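Local coordinates for protein gene activator AphA (Vibrio cholerae, PDB 1YG2) that activates virulence gene expression as a dimeric winged-helix transcription factor of the PadR-like family, probably by binding promoter DNA, at residues R123-H128 against L159-W164; A135-P140 against R148-T153. All blocks are in the same frame, centred on the assembly; numbering follows the deposited sequence.

In the fold
Both contacts join the same two long helices of the C-terminal part, 108-136 and 145-177, which run back antiparallel to each other after a short connection. Contact 2 lies at the turn between them, where residues 135-140 leave the first helix and meet residues 148-153 near the start of the second. Contact 1 is further along the hairpin, its centre 16 Å from that of contact 2; their nearest atoms are about 7 Å apart and do not touch. Contact 1 is a sparse, largely aliphatic meeting, whereas contact 2 mixes carbon packing with hydrogen bonds. The second subunit reaches both, and contact 2 also borders Ser28 and Tyr31 of the N-terminal part.

Contact 1: residues R123-H128 against L159-W164; sequences RKLVAH and LVRQAW
Midway along the antiparallel helix hairpin of the C-terminal part, Val126 and Leu125 of helix 108-136 meet Arg161 and Gln162 of helix 145-177. The axes of the two short segments approach to 9.8 Å with 150° between their directions. This spacing leaves the meeting to side chains, and Val126 is the buried residue among them. Its two methyls divide the work: Val126 CG2 rests on the aliphatic stem of Arg161, 3.8 Å from Arg161 CG, while Val126 CG1 lies 3.9 Å from Gln162 CG. Gln162 lies crosswise to Val126, and Gln162 OE1 comes to 4.0 Å from Val126 CG1. Arg161 starts with CG anti to its backbone nitrogen and then bends at chi2 (68°), which carries its head round to Leu125. There Leu125 CD2 sits over one face of the guanidinium, nearer its border than its centre, 3.9 Å from Arg161 NE and 4.0 Å from Arg161 NH2. The arginine thus offers its hydrocarbon part to Val126 and a flat face to Leu125, both in van der Waals contact. Within the hairpin the same seam is continued by Leu158 and Ile165, which also pack on Val126, and by a salt bridge from Arg123 to Asp169. The second subunit closes in on helix 145-177: its His89 packs on Arg161 and meets the Trp164 ring edge-to-face, while its Leu159 lies against Ala163.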
loop_
_atom_site.group_PDB
_atom_site.type_symbol
_atom_site.label_atom_id
_atom_site.label_comp_id
_atom_site.label_asym_id
_atom_site.label_seq_id
_atom_site.Cartn_x
_atom_site.Cartn_y
_atom_site.Cartn_z
ATOM N N ARG A 123 0.240 -9.659 -13.222
ATOM C CA ARG A 123 -0.367 -9.672 -14.541
ATOM C C ARG A 123 -1.561 -10.600 -14.552
ATOM O O ARG A 123 -2.593 -10.277 -15.132
ATOM C CB ARG A 123 0.639 -10.108 -15.604
ATOM C CG ARG A 123 1.629 -9.019 -15.975
ATOM C CD ARG A 123 2.181 -9.233 -17.374
ATOM N NE ARG A 123 2.834 -8.036 -17.893
ATOM C CZ ARG A 123 4.071 -7.663 -17.581
ATOM N NH1 ARG A 123 4.798 -8.397 -16.754
ATOM N NH2 ARG A 123 4.583 -6.554 -18.098
ATOM N N LYS A 124 -1.420 -11.748 -13.901
ATOM C CA LYS A 124 -2.511 -12.710 -13.824
ATOM C C LYS A 124 -3.669 -12.101 -13.046
ATOM O O LYS A 124 -4.823 -12.255 -13.416
ATOM C CB LYS A 124 -2.069 -13.995 -13.113
ATOM C CG LYS A 124 -1.008 -14.799 -13.837
ATOM C CD LYS A 124 -0.742 -16.129 -13.132
ATOM C CE LYS A 124 -0.260 -15.923 -11.695
ATOM N NZ LYS A 124 0.029 -17.216 -11.003
ATOM N N LEU A 125 -3.351 -11.421 -11.952
ATOM C CA LEU A 125 -4.373 -10.801 -11.124
ATOM C C LEU A 125 -5.107 -9.691 -11.881
ATOM O O LEU A 125 -6.316 -9.535 -11.742
ATOM C CB LEU A 125 -3.737 -10.237 -9.853
ATOM C CG LEU A 125 -4.686 -9.844 -8.723
ATOM C CD1 LEU A 125 -5.532 -11.051 -8.317
ATOM C CD2 LEU A 125 -3.876 -9.330 -7.536
ATOM N N VAL A 126 -4.381 -8.923 -12.687
ATOM C CA VAL A 126 -5.003 -7.844 -13.448
ATOM C C VAL A 126 -5.954 -8.430 -14.482
ATOM O O VAL A 126 -7.061 -7.930 -14.678
ATOM C CB VAL A 126 -3.937 -6.967 -14.153
ATOM C CG1 VAL A 126 -4.588 -6.072 -15.197
ATOM C CG2 VAL A 126 -3.219 -6.112 -13.119
ATOM N N ALA A 127 -5.516 -9.504 -15.131
ATOM C CA ALA A 127 -6.325 -10.179 -16.139
ATOM C C ALA A 127 -7.622 -10.657 -15.513
ATOM O O ALA A 127 -8.700 -10.503 -16.088
ATOM C CB ALA A 127 -5.553 -11.363 -16.720
ATOM N N HIS A 128 -7.501 -11.239 -14.326
ATOM C CA HIS A 128 -8.637 -11.751 -13.569
ATOM C C HIS A 128 -9.666 -10.647 -13.327
ATOM O O HIS A 128 -10.860 -10.806 -13.603
ATOM C CB HIS A 128 -8.135 -12.299 -12.229
ATOM C CG HIS A 128 -9.224 -12.620 -11.251
ATOM N ND1 HIS A 128 -10.145 -13.623 -11.462
ATOM C CD2 HIS A 128 -9.525 -12.080 -10.046
ATOM C CE1 HIS A 128 -10.967 -13.688 -10.429
ATOM N NE2 HIS A 128 -10.612 -12.763 -9.554
ATOM N N LEU A 159 -6.205 -0.397 -11.351
ATOM C CA LEU A 159 -5.383 0.771 -11.636
ATOM C C LEU A 159 -4.058 0.772 -10.892
ATOM O O LEU A 159 -3.005 1.029 -11.483
ATOM C CB LEU A 159 -6.176 2.040 -11.320
ATOM C CG LEU A 159 -7.404 2.220 -12.221
ATOM C CD1 LEU A 159 -8.251 3.404 -11.766
ATOM C CD2 LEU A 159 -6.929 2.427 -13.656
ATOM N N VAL A 160 -4.104 0.477 -9.601
ATOM C CA VAL A 160 -2.893 0.457 -8.801
ATOM C C VAL A 160 -1.967 -0.667 -9.239
ATOM O O VAL A 160 -0.790 -0.438 -9.532
ATOM C CB VAL A 160 -3.221 0.291 -7.308
ATOM C CG1 VAL A 160 -1.944 0.114 -6.513
ATOM C CG2 VAL A 160 -3.971 1.509 -6.811
ATOM N N ARG A 161 -2.509 -1.877 -9.293
ATOM C CA ARG A 161 -1.735 -3.042 -9.697
ATOM C C ARG A 161 -1.092 -2.805 -11.060
ATOM O O ARG A 161 0.064 -3.160 -11.280
ATOM C CB ARG A 161 -2.639 -4.269 -9.761
ATOM C CG ARG A 161 -1.898 -5.565 -9.610
ATOM C CD ARG A 161 -1.349 -5.677 -8.206
ATOM N NE ARG A 161 -0.800 -7.003 -7.958
ATOM C CZ ARG A 161 -0.535 -7.479 -6.750
ATOM N NH1 ARG A 161 -0.771 -6.734 -5.678
ATOM N NH2 ARG A 161 -0.038 -8.701 -6.613
ATOM N N GLN A 162 -1.847 -2.202 -11.974
ATOM C CA GLN A 162 -1.332 -1.908 -13.309
ATOM C C GLN A 162 -0.189 -0.913 -13.209
ATOM O O GLN A 162 0.809 -1.018 -13.924
ATOM C CB GLN A 162 -2.434 -1.330 -14.195
ATOM C CG GLN A 162 -3.325 -2.381 -14.848
ATOM C CD GLN A 162 -4.449 -1.770 -15.680
ATOM O OE1 GLN A 162 -4.935 -2.384 -16.630
ATOM N NE2 GLN A 162 -4.877 -0.567 -15.313
ATOM N N ALA A 163 -0.336 0.059 -12.317
ATOM C CA ALA A 163 0.705 1.053 -12.139
ATOM C C ALA A 163 1.954 0.372 -11.588
ATOM O O ALA A 163 3.066 0.679 -11.993
ATOM C CB ALA A 163 0.230 2.152 -11.188
ATOM N N TRP A 164 1.767 -0.567 -10.668
ATOM C CA TRP A 164 2.911 -1.258 -10.086
ATOM C C TRP A 164 3.646 -2.118 -11.125
ATOM O O TRP A 164 4.879 -2.216 -11.109
ATOM C CB TRP A 164 2.465 -2.124 -8.912
ATOM C CG TRP A 164 3.616 -2.726 -8.193
ATOM C CD1 TRP A 164 4.323 -2.177 -7.156
ATOM C CD2 TRP A 164 4.239 -3.981 -8.486
ATOM N NE1 TRP A 164 5.347 -3.019 -6.786
ATOM C CE2 TRP A 164 5.319 -4.131 -7.584
ATOM C CE3 TRP A 164 3.989 -4.993 -9.424
ATOM C CZ2 TRP A 164 6.149 -5.256 -7.592
ATOM C CZ3 TRP A 164 4.818 -6.115 -9.430
ATOM C CH2 TRP A 164 5.886 -6.236 -8.518
#

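Contact 2: residues A135-P140 against R148-T153; sequences AYYANP and RLERLT
The Tyr137 ring and the Arg151 chain run past one another head to tail, the tyrosine reaching in from the end of helix 108-136 and the arginine out from helix 145-177. Arg151 CB is 3.7 Å from Tyr137 CD2, and Arg151 CA lies over one face of the ring, closer to its border than its centre; Tyr136 CB lies over the opposite face. The ring's far end meets Glu150 crosswise, with ring and carboxylate planes 81° apart. Tyr137 OH donates to Glu150 OE1 at 2.7 Å; the carboxylate oxygen is near the ring plane, but the hydroxyl approaches it from 53° out of the carboxylate plane. Fully extended from CG to NE, Arg151 carries its guanidinium back to the turn. There Arg151 NE makes a weak, bent bond to Tyr137 O (3.3 Å, 127°). Arg151 NE also donates to a water, 2.8 Å from its oxygen, which lies within hydrogen-bonding distance of Tyr137 O as well. Ser28 and Tyr31 adjoin Glu150 and Tyr137 respectively. Tyr137 is the first residue after helix 108-136 to leave helical backbone angles; its hydroxyl bonds to Glu150 and its carbonyl more weakly to Arg151, at the closed end of an antiparallel helical hairpin.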
loop_
_atom_site.group_PDB
_atom_site.type_symbol
_atom_site.label_atom_id
_atom_site.label_comp_id
_atom_site.label_asym_id
_atom_site.label_seq_id
_atom_site.Cartn_x
_atom_site.Cartn_y
_atom_site.Cartn_z
ATOM N N ALA A 135 -17.462 -8.767 -17.474
ATOM C CA ALA A 135 -18.586 -9.664 -17.250
ATOM C C ALA A 135 -19.719 -9.156 -16.362
ATOM O O ALA A 135 -20.884 -9.454 -16.626
ATOM C CB ALA A 135 -18.071 -10.992 -16.714
ATOM N N TYR A 136 -19.405 -8.395 -15.318
ATOM C CA TYR A 136 -20.453 -7.912 -14.427
ATOM C C TYR A 136 -20.476 -6.415 -14.186
ATOM O O TYR A 136 -21.461 -5.899 -13.668
ATOM C CB TYR A 136 -20.359 -8.608 -13.062
ATOM C CG TYR A 136 -20.263 -10.108 -13.143
ATOM C CD1 TYR A 136 -19.049 -10.729 -13.412
ATOM C CD2 TYR A 136 -21.398 -10.900 -13.023
ATOM C CE1 TYR A 136 -18.966 -12.107 -13.568
ATOM C CE2 TYR A 136 -21.330 -12.284 -13.181
ATOM C CZ TYR A 136 -20.114 -12.877 -13.455
ATOM O OH TYR A 136 -20.044 -14.237 -13.639
ATOM N N TYR A 137 -19.406 -5.715 -14.542
ATOM C CA TYR A 137 -19.348 -4.273 -14.290
ATOM C C TYR A 137 -18.885 -3.452 -15.480
ATOM O O TYR A 137 -18.229 -2.426 -15.305
ATOM C CB TYR A 137 -18.404 -3.984 -13.116
ATOM C CG TYR A 137 -18.676 -4.787 -11.861
ATOM C CD1 TYR A 137 -17.860 -5.865 -11.512
ATOM C CD2 TYR A 137 -19.720 -4.451 -11.004
ATOM C CE1 TYR A 137 -18.071 -6.581 -10.341
ATOM C CE2 TYR A 137 -19.939 -5.162 -9.830
ATOM C CZ TYR A 137 -19.106 -6.227 -9.503
ATOM O OH TYR A 137 -19.297 -6.918 -8.326
ATOM N N ALA A 138 -19.228 -3.897 -16.683
ATOM C CA ALA A 138 -18.828 -3.200 -17.892
ATOM C C ALA A 138 -19.428 -1.806 -18.038
ATOM O O ALA A 138 -18.722 -0.872 -18.397
ATOM C CB ALA A 138 -19.176 -4.037 -19.110
ATOM N N ASN A 139 -20.719 -1.661 -17.760
ATOM C CA ASN A 139 -21.384 -0.364 -17.903
ATOM C C ASN A 139 -22.073 0.113 -16.625
ATOM O O ASN A 139 -23.170 -0.343 -16.289
ATOM C CB ASN A 139 -22.421 -0.438 -19.023
ATOM C CG ASN A 139 -23.006 0.922 -19.367
ATOM O OD1 ASN A 139 -24.027 1.013 -20.045
ATOM N ND2 ASN A 139 -22.348 1.984 -18.919
ATOM N N PRO A 140 -21.448 1.060 -15.905
ATOM C CA PRO A 140 -21.990 1.612 -14.656
ATOM C C PRO A 140 -23.440 2.075 -14.791
ATOM O O PRO A 140 -24.279 1.810 -13.926
ATOM C CB PRO A 140 -21.052 2.779 -14.359
ATOM C CG PRO A 140 -19.764 2.343 -14.967
ATOM C CD PRO A 140 -20.191 1.736 -16.275
ATOM N N ARG A 148 -22.256 -0.230 -8.597
ATOM C CA ARG A 148 -21.313 0.801 -9.010
ATOM C C ARG A 148 -20.213 0.921 -7.964
ATOM O O ARG A 148 -19.057 1.158 -8.296
ATOM C CB ARG A 148 -22.006 2.151 -9.187
ATOM C CG ARG A 148 -22.940 2.221 -10.377
ATOM C CD ARG A 148 -23.132 3.669 -10.815
ATOM N NE ARG A 148 -24.539 4.013 -10.995
ATOM C CZ ARG A 148 -25.379 4.284 -9.998
ATOM N NH1 ARG A 148 -24.957 4.259 -8.739
ATOM N NH2 ARG A 148 -26.645 4.579 -10.260
ATOM N N LEU A 149 -20.588 0.761 -6.700
ATOM C CA LEU A 149 -19.630 0.826 -5.605
ATOM C C LEU A 149 -18.654 -0.358 -5.702
ATOM O O LEU A 149 -17.436 -0.169 -5.623
ATOM C CB LEU A 149 -20.364 0.793 -4.262
ATOM C CG LEU A 149 -21.236 2.010 -3.927
ATOM C CD1 LEU A 149 -21.814 1.847 -2.525
ATOM C CD2 LEU A 149 -20.407 3.287 -4.015
ATOM N N GLU A 150 -19.192 -1.568 -5.873
ATOM C CA GLU A 150 -18.360 -2.766 -5.998
ATOM C C GLU A 150 -17.397 -2.565 -7.158
ATOM O O GLU A 150 -16.197 -2.841 -7.054
ATOM C CB GLU A 150 -19.222 -3.997 -6.288
ATOM C CG GLU A 150 -20.301 -4.284 -5.262
ATOM C CD GLU A 150 -21.137 -5.498 -5.634
ATOM O OE1 GLU A 150 -21.260 -5.797 -6.845
ATOM O OE2 GLU A 150 -21.685 -6.147 -4.720
ATOM N N ARG A 151 -17.948 -2.078 -8.264
ATOM C CA ARG A 151 -17.174 -1.822 -9.462
ATOM C C ARG A 151 -15.988 -0.926 -9.138
ATOM O O ARG A 151 -14.864 -1.187 -9.556
ATOM C CB ARG A 151 -18.054 -1.152 -10.530
ATOM C CG ARG A 151 -17.280 -0.753 -11.786
ATOM C CD ARG A 151 -18.159 -0.109 -12.854
ATOM N NE ARG A 151 -17.342 0.467 -13.925
ATOM C CZ ARG A 151 -16.838 1.695 -13.902
ATOM N NH1 ARG A 151 -17.077 2.490 -12.865
ATOM N NH2 ARG A 151 -16.067 2.115 -14.897
ATOM N N LEU A 152 -16.233 0.132 -8.378
ATOM C CA LEU A 152 -15.148 1.040 -8.026
ATOM C C LEU A 152 -14.069 0.363 -7.169
ATOM O O LEU A 152 -12.880 0.599 -7.376
ATOM C CB LEU A 152 -15.718 2.275 -7.320
ATOM C CG LEU A 152 -16.518 3.216 -8.233
ATOM C CD1 LEU A 152 -17.270 4.240 -7.397
ATOM C CD2 LEU A 152 -15.576 3.907 -9.219
ATOM N N THR A 153 -14.461 -0.481 -6.215
ATOM C CA THR A 153 -13.455 -1.148 -5.398
ATOM C C THR A 153 -12.643 -2.082 -6.286
ATOM O O THR A 153 -11.436 -2.224 -6.103
ATOM C CB THR A 153 -14.071 -1.959 -4.252
ATOM O OG1 THR A 153 -14.913 -2.978 -4.791
ATOM C CG2 THR A 153 -14.864 -1.045 -3.325
HETATM O O HOH W 1 -16.224 -0.699 -16.196
#